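Nitrate transport protein nrtA (Synechocystis sp., PDB 2G29) binds nitrate as the solute-binding component of the NrtABCD ABC transporter, which takes up nitrate and probably also nitrite. Local coordinates at residues G302-G307 with E311-Q316. Numbering follows the deposited sequence.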
loop_
_atom_site.group_PDB
_atom_site.type_symbol
_atom_site.label_atom_id
_atom_site.label_comp_id
_atom_site.label_asym_id
_atom_site.label_seq_id
_atom_site.Cartn_x
_atom_site.Cartn_y
_atom_site.Cartn_z
ATOM N N GLY A 302 14.188 5.768 -8.088
ATOM C CA GLY A 302 13.406 6.252 -9.221
ATOM C C GLY A 302 13.954 5.861 -10.585
ATOM O O GLY A 302 13.653 6.504 -11.596
ATOM N N ILE A 303 14.756 4.802 -10.626
ATOM C CA ILE A 303 15.324 4.313 -11.883
ATOM C C ILE A 303 14.447 3.146 -12.318
ATOM O O ILE A 303 14.395 2.118 -11.620
ATOM C CB ILE A 303 16.764 3.827 -11.709
ATOM C CG1 ILE A 303 17.616 4.990 -11.223
ATOM C CG2 ILE A 303 17.278 3.243 -13.030
ATOM C CD1 ILE A 303 19.010 4.568 -10.815
ATOM N N TYR A 304 13.810 3.284 -13.479
ATOM C CA TYR A 304 12.880 2.272 -13.956
ATOM C C TYR A 304 13.198 1.478 -15.203
ATOM O O TYR A 304 13.221 2.036 -16.312
ATOM C CB TYR A 304 11.494 2.911 -14.185
ATOM C CG TYR A 304 10.791 3.311 -12.915
ATOM C CD1 TYR A 304 10.874 4.616 -12.397
ATOM C CD2 TYR A 304 10.065 2.366 -12.200
ATOM C CE1 TYR A 304 10.249 4.954 -11.193
ATOM C CE2 TYR A 304 9.425 2.699 -10.993
ATOM C CZ TYR A 304 9.525 3.980 -10.503
ATOM O OH TYR A 304 8.920 4.328 -9.318
ATOM N N ASN A 305 13.439 0.186 -15.030
ATOM C CA ASN A 305 13.618 -0.720 -16.168
ATOM C C ASN A 305 12.374 -1.622 -16.126
ATOM O O ASN A 305 12.227 -2.453 -15.209
ATOM C CB ASN A 305 14.898 -1.576 -16.034
ATOM C CG ASN A 305 14.995 -2.636 -17.124
ATOM O OD1 ASN A 305 14.350 -2.527 -18.169
ATOM N ND2 ASN A 305 15.802 -3.649 -16.895
ATOM N N PHE A 306 11.491 -1.444 -17.108
ATOM C CA PHE A 306 10.267 -2.228 -17.213
ATOM C C PHE A 306 10.456 -3.538 -17.999
ATOM O O PHE A 306 9.531 -4.322 -18.108
ATOM C CB PHE A 306 9.134 -1.434 -17.886
ATOM C CG PHE A 306 8.516 -0.345 -17.034
ATOM C CD1 PHE A 306 8.823 -0.186 -15.678
ATOM C CD2 PHE A 306 7.566 0.498 -17.593
ATOM C CE1 PHE A 306 8.162 0.810 -14.904
ATOM C CE2 PHE A 306 6.926 1.472 -16.825
ATOM C CZ PHE A 306 7.223 1.623 -15.476
ATOM N N GLY A 307 11.651 -3.776 -18.540
ATOM C CA GLY A 307 11.870 -5.001 -19.292
ATOM C C GLY A 307 11.316 -4.947 -20.701
ATOM O O GLY A 307 10.930 -3.880 -21.191
ATOM N N GLU A 311 13.519 0.997 -23.071
ATOM C CA GLU A 311 14.653 1.742 -22.531
ATOM C C GLU A 311 14.407 2.149 -21.077
ATOM O O GLU A 311 13.296 2.531 -20.711
ATOM C CB GLU A 311 14.888 2.987 -23.385
ATOM C CG GLU A 311 15.232 2.689 -24.837
ATOM C CD GLU A 311 14.948 3.878 -25.742
ATOM O OE1 GLU A 311 13.751 4.225 -25.902
ATOM O OE2 GLU A 311 15.914 4.468 -26.283
ATOM N N THR A 312 15.451 2.055 -20.256
ATOM C CA THR A 312 15.378 2.433 -18.846
ATOM C C THR A 312 15.229 3.952 -18.761
ATOM O O THR A 312 15.849 4.682 -19.538
ATOM C CB THR A 312 16.661 1.993 -18.090
ATOM O OG1 THR A 312 16.752 0.562 -18.114
ATOM C CG2 THR A 312 16.639 2.465 -16.632
ATOM N N PHE A 313 14.415 4.429 -17.820
ATOM C CA PHE A 313 14.186 5.865 -17.639
ATOM C C PHE A 313 14.216 6.187 -16.150
ATOM O O PHE A 313 14.119 5.283 -15.317
ATOM C CB PHE A 313 12.834 6.287 -18.262
ATOM C CG PHE A 313 11.611 5.735 -17.546
ATOM C CD1 PHE A 313 11.039 6.414 -16.478
ATOM C CD2 PHE A 313 11.052 4.527 -17.947
ATOM C CE1 PHE A 313 9.907 5.890 -15.809
ATOM C CE2 PHE A 313 9.929 3.990 -17.295
ATOM C CZ PHE A 313 9.363 4.675 -16.225
ATOM N N GLU A 314 14.419 7.457 -15.813
ATOM C CA GLU A 314 14.436 7.898 -14.426
ATOM C C GLU A 314 13.260 8.843 -14.187
ATOM O O GLU A 314 12.953 9.674 -15.032
ATOM C CB GLU A 314 15.731 8.645 -14.116
ATOM C CG GLU A 314 15.783 9.155 -12.698
ATOM C CD GLU A 314 16.905 10.142 -12.464
ATOM O OE1 GLU A 314 17.730 10.345 -13.378
ATOM O OE2 GLU A 314 16.970 10.719 -11.360
ATOM N N ASP A 315 12.598 8.700 -13.046
ATOM C CA ASP A 315 11.488 9.585 -12.693
ATOM C C ASP A 315 11.346 9.619 -11.173
ATOM O O ASP A 315 10.744 8.722 -10.567
ATOM C CB ASP A 315 10.179 9.121 -13.333
ATOM C CG ASP A 315 9.074 10.157 -13.190
ATOM O OD1 ASP A 315 9.053 10.841 -12.164
ATOM O OD2 ASP A 315 8.226 10.285 -14.095
ATOM N N GLN A 316 11.918 10.649 -10.555
ATOM C CA GLN A 316 11.886 10.815 -9.110
ATOM C C GLN A 316 10.515 11.156 -8.545
ATOM O O GLN A 316 10.294 11.024 -7.346
ATOM C CB GLN A 316 12.847 11.931 -8.663
ATOM C CG GLN A 316 14.256 11.807 -9.176
ATOM C CD GLN A 316 14.905 10.516 -8.750
ATOM O OE1 GLN A 316 15.237 9.670 -9.590
ATOM N NE2 GLN A 316 15.106 10.354 -7.448
HETATM O O HOH W 1 11.848 0.845 -18.764
#
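G302 O accepts a hydrogen bond from D315 N (2.8 Å), the first rung of a short antiparallel beta hairpin whose strands are 303-304 and 313-314. I303 and E314 form its non-hydrogen-bonded pair, and on their face I303 CG2 packs against T312 CG2 at 3.7 Å. Y304 and F313 are the hydrogen-bonded pair: Y304 N donates to F313 O at 2.7 Å, and F313 N returns a bond to Y304 O at 3.1 Å.

On the opposite face, F313 CG sits between its backbone N and carbonyl carbon (chi1 68°), a torsion that swings the ring over Y304; Y304 CB lies 3.7 Å from the ring centroid, a CH-pi contact. The Y304 and F313 rings run nearly parallel (planes at 20°) but are slid apart, barely overlapping, their centroids 5.4 Å from each other. N305 CB lies 3.5 Å from T312 OG1, and beyond it F306 receives the edge of F313 on one face, a T-shaped pair with planes at 88°. With an alanine at F313 the ring is gone, and Y304 CB would probably lose its aromatic cover while the face of F306 is left without its edge-on partner. Y304 and F306 also touch T229 of strand 225-229, joining the hairpin to the edge of a five-stranded sheet. Past the strand pairing, one water accepts from F306 N (2.8 Å) and donates to Y304 O and E311 O.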